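Local coordinates for protein aldose-aldose oxidoreductase (Caulobacter crescentus, PDB 5A04) that probably couples oxidation of one aldose sugar to reduction of another through a bound NADP(H) cofactor, at residues H161-G166 and M184-Y189; E220-I225 and A326-A331; I224-L229 and N238-Y243. All coordinates share one frame; numbering follows the deposited sequence.

All three contacts are buried, and all reach the same mixed sheet of the C-terminal alpha/beta domain. Contact 1 joins strand 156-162 and the loop beyond it to helix 182-198; it lies nearest the chain's centre and opens onto the glucose and NADPH, so D185 and Y189 spend their polar ends on the sugar. Contact 2 packs helix 314-333 against the start of strand 224-230 and the loop leading into it, mixing an apolar cluster with one buried carboxylate bond. Contact 3 pairs strands 224-230 and 236-242 within the sheet, mostly by backbone hydrogen bonds. Contacts 2 and 3 share I224 and I225 and both touch the second subunit; H161 and V240 tie contact 1 to contact 3.

Contact 1: residues H161-G166 and M184-Y189; sequences HGFTIG and MDIGIY. With BGC (beta-D-glucopyranose), chain H; NDP (NADPH dihydro-nicotinamide-adenine-dinucleotide phosphate), chain G; SO4 (sulfate ion), chain J.
H161 lays its imidazole against Y189: Y189 CB stands over the middle of the H161 ring, 3.5 Å from the centroid, in a CH-pi contact. The planes of the two rings are 25° apart, but their centroids lie 5.7 Å from each other, too far displaced for a real stack. Bonds from H161 NE2 to T265 and from ND1 to S190 fix the rotation of the imidazole. Beside it, I186 CG1 reaches to 3.5 Å from G162 N, while I186 O approaches H161 CB. Strand 156-162 is thereby packed on helix 182-198 in the C-terminal alpha/beta domain, and the glucose pocket begins just beyond. There D185 CG, anti to the backbone N (chi1 -176°), carries the carboxylate to the sugar and the F163 ring edge: BGC O2 donates to D185 OD1 at 2.7 Å and BGC O3 to D185 OD2 at 2.8 Å. R172 forms a salt bridge to OD1. F163 CE1 lies 3.2 Å from D185 OD2, the two planes 64° apart, and BGC O4 lies over one face of the F163 ring. Y189 OH is hydrogen-bonded to BGC O1, though modelled so close that the length is doubtful, and lies 3.1 Å from the nicotinamide amide oxygen, NDP O7N.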
loop_
_atom_site.group_PDB
_atom_site.type_symbol
_atom_site.label_atom_id
_atom_site.label_comp_id
_atom_site.label_asym_id
_atom_site.label_seq_id
_atom_site.Cartn_x
_atom_site.Cartn_y
_atom_site.Cartn_z
ATOM N N HIS A 161 6.661 5.739 -0.866
ATOM C CA HIS A 161 7.618 6.771 -1.249
ATOM C C HIS A 161 8.804 6.157 -1.969
ATOM O O HIS A 161 9.433 5.215 -1.475
ATOM C CB HIS A 161 8.107 7.568 -0.030
ATOM C CG HIS A 161 7.111 8.566 0.477
ATOM N ND1 HIS A 161 6.099 8.230 1.354
ATOM C CD2 HIS A 161 6.964 9.885 0.222
ATOM C CE1 HIS A 161 5.376 9.302 1.617
ATOM N NE2 HIS A 161 5.882 10.321 0.948
ATOM N N GLY A 162 9.131 6.713 -3.129
ATOM C CA GLY A 162 10.252 6.217 -3.895
ATOM C C GLY A 162 10.510 7.106 -5.087
ATOM O O GLY A 162 9.633 7.877 -5.503
ATOM N N PHE A 163 11.717 7.035 -5.622
ATOM C CA PHE A 163 11.988 7.650 -6.916
ATOM C C PHE A 163 13.028 6.809 -7.632
ATOM O O PHE A 163 13.728 6.010 -7.019
ATOM C CB PHE A 163 12.435 9.115 -6.785
ATOM C CG PHE A 163 13.799 9.308 -6.165
ATOM C CD1 PHE A 163 13.956 9.332 -4.786
ATOM C CD2 PHE A 163 14.914 9.522 -6.970
ATOM C CE1 PHE A 163 15.210 9.536 -4.223
ATOM C CE2 PHE A 163 16.174 9.721 -6.413
ATOM C CZ PHE A 163 16.316 9.731 -5.040
ATOM N N THR A 164 13.099 6.962 -8.944
ATOM C CA THR A 164 14.041 6.193 -9.731
ATOM C C THR A 164 15.385 6.881 -9.693
ATOM O O THR A 164 15.634 7.806 -10.459
ATOM C CB THR A 164 13.553 6.045 -11.182
ATOM O OG1 THR A 164 13.125 7.327 -11.660
ATOM C CG2 THR A 164 12.372 5.108 -11.232
ATOM N N ILE A 165 16.251 6.445 -8.783
ATOM C CA ILE A 165 17.525 7.121 -8.590
ATOM C C ILE A 165 18.448 6.859 -9.791
ATOM O O ILE A 165 18.330 5.835 -10.461
ATOM C CB ILE A 165 18.181 6.676 -7.255
ATOM C CG1 ILE A 165 19.279 7.664 -6.833
ATOM C CG2 ILE A 165 18.655 5.226 -7.328
ATOM C CD1 ILE A 165 19.724 7.481 -5.379
ATOM N N GLY A 166 19.344 7.802 -10.078
ATOM C CA GLY A 166 20.135 7.731 -11.299
ATOM C C GLY A 166 21.599 7.352 -11.149
ATOM O O GLY A 166 21.951 6.169 -11.114
ATOM N N MET A 184 16.647 5.218 4.107
ATOM C CA MET A 184 17.276 6.362 4.752
ATOM C C MET A 184 16.855 7.653 4.051
ATOM O O MET A 184 16.643 8.675 4.705
ATOM C CB MET A 184 18.803 6.196 4.757
ATOM C CG MET A 184 19.300 5.141 5.734
ATOM S SD MET A 184 18.914 5.571 7.441
ATOM C CE MET A 184 20.129 6.829 7.747
ATOM N N ASP A 185 16.645 7.587 2.740
ATOM C CA ASP A 185 16.451 8.804 1.958
ATOM C C ASP A 185 15.008 9.200 1.716
ATOM O O ASP A 185 14.648 10.374 1.835
ATOM C CB ASP A 185 17.130 8.663 0.599
ATOM C CG ASP A 185 17.052 9.939 -0.209
ATOM O OD1 ASP A 185 17.723 10.924 0.182
ATOM O OD2 ASP A 185 16.303 9.965 -1.209
ATOM N N ILE A 186 14.199 8.233 1.312
ATOM C CA ILE A 186 12.871 8.547 0.816
ATOM C C ILE A 186 11.822 7.714 1.558
ATOM O O ILE A 186 10.719 8.191 1.857
ATOM C CB ILE A 186 12.810 8.340 -0.740
ATOM C CG1 ILE A 186 11.425 8.669 -1.272
ATOM C CG2 ILE A 186 13.271 6.946 -1.157
ATOM C CD1 ILE A 186 11.036 10.104 -1.000
ATOM N N GLY A 187 12.171 6.480 1.900
ATOM C CA GLY A 187 11.266 5.638 2.667
ATOM C C GLY A 187 10.956 6.210 4.038
ATOM O O GLY A 187 9.884 5.971 4.602
ATOM N N ILE A 188 11.889 6.991 4.571
ATOM C CA ILE A 188 11.665 7.661 5.843
ATOM C C ILE A 188 10.401 8.545 5.806
ATOM O O ILE A 188 9.753 8.746 6.839
ATOM C CB ILE A 188 12.908 8.496 6.231
ATOM C CG1 ILE A 188 12.797 9.016 7.671
ATOM C CG2 ILE A 188 13.135 9.616 5.218
ATOM C CD1 ILE A 188 14.125 9.534 8.223
ATOM N N TYR A 189 10.015 9.051 4.630
ATOM C CA TYR A 189 8.755 9.811 4.569
ATOM C C TYR A 189 7.532 8.932 4.836
ATOM O O TYR A 189 6.545 9.392 5.422
ATOM C CB TYR A 189 8.582 10.512 3.215
ATOM C CG TYR A 189 9.517 11.684 3.014
ATOM C CD1 TYR A 189 10.775 11.501 2.451
ATOM C CD2 TYR A 189 9.135 12.971 3.371
ATOM C CE1 TYR A 189 11.637 12.571 2.256
ATOM C CE2 TYR A 189 9.986 14.048 3.173
ATOM C CZ TYR A 189 11.229 13.842 2.618
ATOM O OH TYR A 189 12.075 14.910 2.427
HETATM C C2 BGC H . 15.147 13.178 -0.556
HETATM C C3 BGC H . 15.315 13.407 -2.064
HETATM C C4 BGC H . 13.981 13.338 -2.749
HETATM C C5 BGC H . 12.969 14.254 -2.079
HETATM C C6 BGC H . 11.563 13.980 -2.672
HETATM C C1 BGC H . 14.192 14.186 -0.095
HETATM O O1 BGC H . 14.085 14.134 1.328
HETATM O O2 BGC H . 16.414 13.320 0.075
HETATM O O3 BGC H . 16.185 12.394 -2.545
HETATM O O4 BGC H . 14.131 13.701 -4.113
HETATM O O5 BGC H . 12.907 14.001 -0.694
HETATM O O6 BGC H . 10.622 14.955 -2.205
HETATM P PA NDP G . 23.865 17.160 -2.637
HETATM O O1A NDP G . 24.826 16.076 -2.979
HETATM O O2A NDP G . 23.096 17.824 -3.746
HETATM O O5B NDP G . 24.615 18.340 -1.772
HETATM C C5B NDP G . 25.348 17.750 -0.735
HETATM C C4B NDP G . 26.363 18.820 -0.308
HETATM O O4B NDP G . 26.972 18.475 0.938
HETATM C C3B NDP G . 27.495 18.913 -1.357
HETATM O O3B NDP G . 27.159 19.781 -2.392
HETATM C C2B NDP G . 28.598 19.577 -0.523
HETATM O O2B NDP G . 28.424 20.865 -0.395
HETATM C C1B NDP G . 28.299 18.961 0.911
HETATM N N9A NDP G . 29.232 17.887 1.262
HETATM C C8A NDP G . 30.106 17.860 2.344
HETATM N N7A NDP G . 30.857 16.742 2.386
HETATM C C5A NDP G . 30.448 16.006 1.271
HETATM C C6A NDP G . 30.846 14.753 0.769
HETATM N N6A NDP G . 31.819 14.023 1.416
HETATM N N1A NDP G . 30.288 14.225 -0.363
HETATM C C2A NDP G . 29.317 15.015 -0.956
HETATM N N3A NDP G . 28.834 16.209 -0.594
HETATM C C4A NDP G . 29.431 16.702 0.547
HETATM O O3 NDP G . 22.836 16.352 -1.615
HETATM P PN NDP G . 21.366 17.014 -1.391
HETATM O O1N NDP G . 21.412 18.456 -1.086
HETATM O O2N NDP G . 20.289 16.350 -2.220
HETATM O O5D NDP G . 20.992 16.270 0.158
HETATM C C5D NDP G . 21.787 16.749 1.208
HETATM C C4D NDP G . 21.011 16.473 2.526
HETATM O O4D NDP G . 19.686 17.076 2.415
HETATM C C3D NDP G . 20.760 14.934 2.743
HETATM O O3D NDP G . 20.788 14.631 4.150
HETATM C C2D NDP G . 19.346 14.728 2.218
HETATM O O2D NDP G . 18.666 13.687 2.898
HETATM C C1D NDP G . 18.693 16.097 2.620
HETATM N N1N NDP G . 17.598 16.426 1.704
HETATM C C2N NDP G . 16.348 16.749 2.207
HETATM C C3N NDP G . 15.346 17.079 1.339
HETATM C C7N NDP G . 14.023 17.416 1.865
HETATM O O7N NDP G . 13.035 17.560 1.122
HETATM N N7N NDP G . 13.866 17.590 3.236
HETATM C C4N NDP G . 15.540 17.105 -0.137
HETATM C C5N NDP G . 16.887 16.707 -0.570
HETATM C C6N NDP G . 17.838 16.402 0.312
HETATM P P2B NDP G . 29.815 21.879 -0.481
HETATM O O1X NDP G . 30.693 21.229 0.564
HETATM O O2X NDP G . 30.193 21.649 -1.912
HETATM O O3X NDP G . 29.239 23.249 -0.130
HETATM S S SO4 J . 19.808 11.418 -10.172
HETATM O O1 SO4 J . 19.624 10.501 -9.045
HETATM O O2 SO4 J . 18.751 11.170 -11.158
HETATM O O3 SO4 J . 19.714 12.793 -9.687
HETATM O O4 SO4 J . 21.118 11.203 -10.801
#

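Contact 2: residues E220-I225 and A326-A331; sequences EVEDII and AIYRAA
I225 drives its CD1 methyl into a corner formed by I327, Y328 and A331 on helix 314-333. The methyl lies 3.7 Å from I327 CG2, the branch that meets I225, and the same 3.7 Å separates I225 CD1 from Y328 CD1. A331 CB completes the corner at 4.0 Å from I225 CD1. An extended side chain makes this reach possible: CG1 of I225 is anti to its own N (chi1 -177°) and CD1 continues the line outward from the strand. The Y328 ring is met obliquely, and its far end carries the polar half of the contact. Y328 OH donates to E222 OE2 at 2.7 Å, on the syn side of that oxygen but 32° out of the carboxylate plane. E222 stands at the edge of the ring, near its plane, with its carboxylate turned 79° against it. A bend at chi2 brings the carboxylate to the hydroxyl. Besides Y328, both carboxylate oxygens take backbone amides around the start of helix 182-198, OE1 from G181 N and OE2 from L183 N. The buried group is thus satisfied by three donors, and the amides at this helix start would be expected to favour its charged form. L183 also packs against I225, I327 and Y328, bringing helix 182-198 into the same cluster. Next to E222, D223 forms a salt bridge to R155 of the second subunit. Helices 182-198 and 314-333 here cover one face of a largely antiparallel sheet, an arrangement consistent with the open-faced C-terminal domain of the glucose-fructose oxidoreductase type.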
loop_
_atom_site.group_PDB
_atom_site.type_symbol
_atom_site.label_atom_id
_atom_site.label_comp_id
_atom_site.label_asym_id
_atom_site.label_seq_id
_atom_site.Cartn_x
_atom_site.Cartn_y
_atom_site.Cartn_z
ATOM N N GLU A 220 25.924 -1.430 -2.797
ATOM C CA GLU A 220 26.174 -1.166 -1.378
ATOM C C GLU A 220 24.926 -0.963 -0.522
ATOM O O GLU A 220 24.924 -1.322 0.653
ATOM C CB GLU A 220 27.078 0.060 -1.217
ATOM C CG GLU A 220 28.408 -0.092 -1.922
ATOM C CD GLU A 220 29.452 0.877 -1.425
ATOM O OE1 GLU A 220 29.148 1.692 -0.525
ATOM O OE2 GLU A 220 30.583 0.814 -1.940
ATOM N N VAL A 221 23.878 -0.379 -1.094
ATOM C CA VAL A 221 22.689 -0.070 -0.305
ATOM C C VAL A 221 21.438 -0.667 -0.945
ATOM O O VAL A 221 21.493 -1.134 -2.086
ATOM C CB VAL A 221 22.510 1.456 -0.122
ATOM C CG1 VAL A 221 23.760 2.060 0.535
ATOM C CG2 VAL A 221 22.209 2.150 -1.455
ATOM N N GLU A 222 20.315 -0.644 -0.225
ATOM C CA GLU A 222 19.121 -1.348 -0.694
ATOM C C GLU A 222 18.274 -0.501 -1.633
ATOM O O GLU A 222 18.246 0.732 -1.544
ATOM C CB GLU A 222 18.266 -1.837 0.492
ATOM C CG GLU A 222 17.362 -0.801 1.172
ATOM C CD GLU A 222 18.096 0.189 2.073
ATOM O OE1 GLU A 222 19.312 0.016 2.344
ATOM O OE2 GLU A 222 17.437 1.158 2.529
ATOM N N ASP A 223 17.576 -1.195 -2.527
ATOM C CA ASP A 223 16.650 -0.566 -3.457
ATOM C C ASP A 223 15.264 -0.522 -2.822
ATOM O O ASP A 223 14.838 0.529 -2.348
ATOM C CB ASP A 223 16.639 -1.333 -4.783
ATOM C CG ASP A 223 15.524 -0.883 -5.717
ATOM O OD1 ASP A 223 14.932 0.190 -5.487
ATOM O OD2 ASP A 223 15.266 -1.609 -6.694
ATOM N N ILE A 224 14.567 -1.654 -2.817
ATOM C CA ILE A 224 13.243 -1.725 -2.198
ATOM C C ILE A 224 13.321 -2.311 -0.793
ATOM O O ILE A 224 13.943 -3.350 -0.579
ATOM C CB ILE A 224 12.257 -2.573 -3.038
ATOM C CG1 ILE A 224 11.947 -1.868 -4.362
ATOM C CG2 ILE A 224 10.958 -2.798 -2.267
ATOM C CD1 ILE A 224 11.112 -2.725 -5.335
ATOM N N ILE A 225 12.710 -1.635 0.169
ATOM C CA ILE A 225 12.461 -2.279 1.457
ATOM C C ILE A 225 11.097 -1.809 1.963
ATOM O O ILE A 225 10.904 -0.667 2.387
ATOM C CB ILE A 225 13.616 -2.034 2.488
ATOM C CG1 ILE A 225 13.331 -2.792 3.791
ATOM C CG2 ILE A 225 13.882 -0.528 2.739
ATOM C CD1 ILE A 225 14.550 -2.844 4.734
ATOM N N ALA A 326 14.865 -1.203 13.298
ATOM C CA ALA A 326 14.003 -2.388 13.416
ATOM C C ALA A 326 13.549 -2.908 12.052
ATOM O O ALA A 326 13.414 -4.121 11.867
ATOM C CB ALA A 326 12.797 -2.093 14.297
ATOM N N ILE A 327 13.280 -1.998 11.115
ATOM C CA ILE A 327 12.910 -2.389 9.748
ATOM C C ILE A 327 14.059 -3.167 9.094
ATOM O O ILE A 327 13.848 -4.233 8.513
ATOM C CB ILE A 327 12.534 -1.159 8.880
ATOM C CG1 ILE A 327 11.251 -0.518 9.419
ATOM C CG2 ILE A 327 12.381 -1.562 7.389
ATOM C CD1 ILE A 327 11.056 0.952 8.968
ATOM N N TYR A 328 15.276 -2.647 9.196
ATOM C CA TYR A 328 16.409 -3.336 8.609
ATOM C C TYR A 328 16.586 -4.716 9.265
ATOM O O TYR A 328 16.865 -5.706 8.584
ATOM C CB TYR A 328 17.671 -2.489 8.752
ATOM C CG TYR A 328 17.812 -1.367 7.738
ATOM C CD1 TYR A 328 17.564 -1.582 6.386
ATOM C CD2 TYR A 328 18.252 -0.113 8.132
ATOM C CE1 TYR A 328 17.725 -0.551 5.451
ATOM C CE2 TYR A 328 18.410 0.914 7.223
ATOM C CZ TYR A 328 18.156 0.690 5.883
ATOM O OH TYR A 328 18.342 1.719 4.987
ATOM N N ARG A 329 16.379 -4.781 10.575
ATOM C CA ARG A 329 16.543 -6.047 11.289
ATOM C C ARG A 329 15.452 -7.041 10.898
ATOM O O ARG A 329 15.728 -8.228 10.706
ATOM C CB ARG A 329 16.535 -5.832 12.799
ATOM C CG ARG A 329 16.681 -7.124 13.603
ATOM C CD ARG A 329 16.942 -6.816 15.073
ATOM N NE ARG A 329 18.069 -5.889 15.219
ATOM C CZ ARG A 329 19.347 -6.250 15.360
ATOM N NH1 ARG A 329 19.682 -7.532 15.387
ATOM N NH2 ARG A 329 20.293 -5.324 15.480
ATOM N N ALA A 330 14.224 -6.549 10.748
ATOM C CA ALA A 330 13.105 -7.418 10.389
ATOM C C ALA A 330 13.311 -8.051 9.027
ATOM O O ALA A 330 12.974 -9.217 8.835
ATOM C CB ALA A 330 11.777 -6.637 10.417
ATOM N N ALA A 331 13.863 -7.288 8.086
ATOM C CA ALA A 331 14.136 -7.818 6.746
ATOM C C ALA A 331 15.317 -8.787 6.767
ATOM O O ALA A 331 15.317 -9.804 6.071
ATOM C CB ALA A 331 14.403 -6.681 5.765
#

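Contact 3: residues I224-L229 and N238-Y243; sequences IINFQL and NCVSAY
The F227 ring has C239 on one face and two groups at its edge. C239 CB sits over that face, offset toward the rim and 3.4 Å from the centroid of the F227 ring, in a CH-pi contact; C239 SG lies obliquely to the same ring, 4.2 Å from its centroid, as a sulfur-aromatic partner. S241 CB and I225 O come in near the plane of the ring. F227 takes this position with CG between its own N and carbonyl carbon (chi1 50°), which swings the ring across toward strand 236-242. Were F227 replaced by an alanine, C239 CB and SG would probably lose the ring they lie against, and I327 of helix 314-333 one of the side chains it packs on. On the opposite face of the sheet the flat groups are amides. Q228 and N238 run side by side with planes 31° apart, and Q228 NE2 donates to N238 OD1 at 3.1 Å, nearly straight at 164° and on a lone pair. Q228 OE1 is taken by N206. In the backbone, F227 and C239 form an antiparallel hydrogen-bonded pair, F227 N to C239 O at 2.9 Å and C239 N to F227 O at 2.8 Å, while Q228 and N238 form the following non-hydrogen-bonded pair of the hairpin. Farther along, I225 N donates to S241 O at 3.0 Å; N226 OD1 accepts a weak bond from S241 N, its side chain lying alongside V240. The chemistry implies two unlike faces: F227 and L229 pack on the helices, with C239 against the F227 ring and the S241 hydroxyl, bonded to S182, as the polar exception, whereas the amides of N226, Q228 and N238 meet the second subunit, where Q228 NE2 also bonds to N226 O of that chain.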
loop_
_atom_site.group_PDB
_atom_site.type_symbol
_atom_site.label_atom_id
_atom_site.label_comp_id
_atom_site.label_asym_id
_atom_site.label_seq_id
_atom_site.Cartn_x
_atom_site.Cartn_y
_atom_site.Cartn_z
ATOM N N ILE A 224 14.567 -1.654 -2.817
ATOM C CA ILE A 224 13.243 -1.725 -2.198
ATOM C C ILE A 224 13.321 -2.311 -0.793
ATOM O O ILE A 224 13.943 -3.350 -0.579
ATOM C CB ILE A 224 12.257 -2.573 -3.038
ATOM C CG1 ILE A 224 11.947 -1.868 -4.362
ATOM C CG2 ILE A 224 10.958 -2.798 -2.267
ATOM C CD1 ILE A 224 11.112 -2.725 -5.335
ATOM N N ILE A 225 12.710 -1.635 0.169
ATOM C CA ILE A 225 12.461 -2.279 1.457
ATOM C C ILE A 225 11.097 -1.809 1.963
ATOM O O ILE A 225 10.904 -0.667 2.387
ATOM C CB ILE A 225 13.616 -2.034 2.488
ATOM C CG1 ILE A 225 13.331 -2.792 3.791
ATOM C CG2 ILE A 225 13.882 -0.528 2.739
ATOM C CD1 ILE A 225 14.550 -2.844 4.734
ATOM N N ASN A 226 10.125 -2.708 1.846
ATOM C CA ASN A 226 8.752 -2.411 2.227
ATOM C C ASN A 226 8.531 -2.904 3.632
ATOM O O ASN A 226 9.107 -3.923 4.029
ATOM C CB ASN A 226 7.767 -3.071 1.258
ATOM C CG ASN A 226 7.974 -2.606 -0.170
ATOM O OD1 ASN A 226 8.487 -1.500 -0.410
ATOM N ND2 ASN A 226 7.573 -3.440 -1.130
ATOM N N PHE A 227 7.715 -2.199 4.398
ATOM C CA PHE A 227 7.561 -2.580 5.792
ATOM C C PHE A 227 6.140 -2.410 6.281
ATOM O O PHE A 227 5.333 -1.666 5.702
ATOM C CB PHE A 227 8.549 -1.805 6.690
ATOM C CG PHE A 227 8.551 -0.305 6.487
ATOM C CD1 PHE A 227 9.270 0.277 5.440
ATOM C CD2 PHE A 227 7.878 0.523 7.380
ATOM C CE1 PHE A 227 9.280 1.683 5.270
ATOM C CE2 PHE A 227 7.900 1.916 7.222
ATOM C CZ PHE A 227 8.596 2.490 6.167
ATOM N N GLN A 228 5.822 -3.175 7.323
ATOM C CA GLN A 228 4.524 -3.114 7.974
ATOM C C GLN A 228 4.736 -2.643 9.396
ATOM O O GLN A 228 5.702 -3.061 10.032
ATOM C CB GLN A 228 3.852 -4.486 8.007
ATOM C CG GLN A 228 3.710 -5.140 6.653
ATOM C CD GLN A 228 2.892 -6.401 6.745
ATOM O OE1 GLN A 228 3.339 -7.401 7.325
ATOM N NE2 GLN A 228 1.673 -6.368 6.187
ATOM N N LEU A 229 3.834 -1.797 9.884
ATOM C CA LEU A 229 3.863 -1.341 11.270
ATOM C C LEU A 229 2.551 -1.660 11.959
ATOM O O LEU A 229 1.477 -1.495 11.375
ATOM C CB LEU A 229 4.114 0.174 11.345
ATOM C CG LEU A 229 5.327 0.729 10.594
ATOM C CD1 LEU A 229 5.320 2.254 10.614
ATOM C CD2 LEU A 229 6.621 0.200 11.188
ATOM N N ASN A 238 1.008 -0.152 5.977
ATOM C CA ASN A 238 1.759 -0.814 4.906
ATOM C C ASN A 238 2.545 0.257 4.183
ATOM O O ASN A 238 1.932 1.187 3.638
ATOM C CB ASN A 238 0.840 -1.478 3.876
ATOM C CG ASN A 238 0.558 -2.936 4.156
ATOM O OD1 ASN A 238 1.011 -3.510 5.150
ATOM N ND2 ASN A 238 -0.227 -3.544 3.266
ATOM N N CYS A 239 3.867 0.112 4.139
ATOM C CA CYS A 239 4.747 1.157 3.626
ATOM C C CYS A 239 5.674 0.661 2.531
ATOM O O CYS A 239 6.297 -0.403 2.659
ATOM C CB CYS A 239 5.581 1.731 4.776
ATOM S SG CYS A 239 4.613 2.359 6.188
ATOM N N VAL A 240 5.798 1.448 1.464
ATOM C CA VAL A 240 6.798 1.185 0.434
ATOM C C VAL A 240 7.949 2.189 0.522
ATOM O O VAL A 240 7.716 3.382 0.707
ATOM C CB VAL A 240 6.174 1.240 -0.982
ATOM C CG1 VAL A 240 7.252 1.407 -2.059
ATOM C CG2 VAL A 240 5.326 -0.016 -1.237
ATOM N N SER A 241 9.178 1.684 0.392
ATOM C CA SER A 241 10.387 2.499 0.226
ATOM C C SER A 241 11.140 1.962 -0.983
ATOM O O SER A 241 11.454 0.767 -1.016
ATOM C CB SER A 241 11.275 2.418 1.479
ATOM O OG SER A 241 12.469 3.158 1.293
ATOM N N ALA A 242 11.432 2.808 -1.978
ATOM C CA ALA A 242 12.016 2.284 -3.211
ATOM C C ALA A 242 12.941 3.279 -3.915
ATOM O O ALA A 242 12.743 4.490 -3.849
ATOM C CB ALA A 242 10.896 1.847 -4.173
ATOM N N TYR A 243 13.940 2.739 -4.602
ATOM C CA TYR A 243 14.838 3.527 -5.433
ATOM C C TYR A 243 14.674 3.165 -6.918
ATOM O O TYR A 243 15.463 3.605 -7.755
ATOM C CB TYR A 243 16.293 3.304 -5.003
ATOM C CG TYR A 243 16.895 4.340 -4.060
ATOM C CD1 TYR A 243 16.330 5.599 -3.895
ATOM C CD2 TYR A 243 18.063 4.053 -3.356
ATOM C CE1 TYR A 243 16.915 6.543 -3.055
ATOM C CE2 TYR A 243 18.653 4.986 -2.520
ATOM C CZ TYR A 243 18.082 6.227 -2.366
ATOM O OH TYR A 243 18.694 7.138 -1.535
#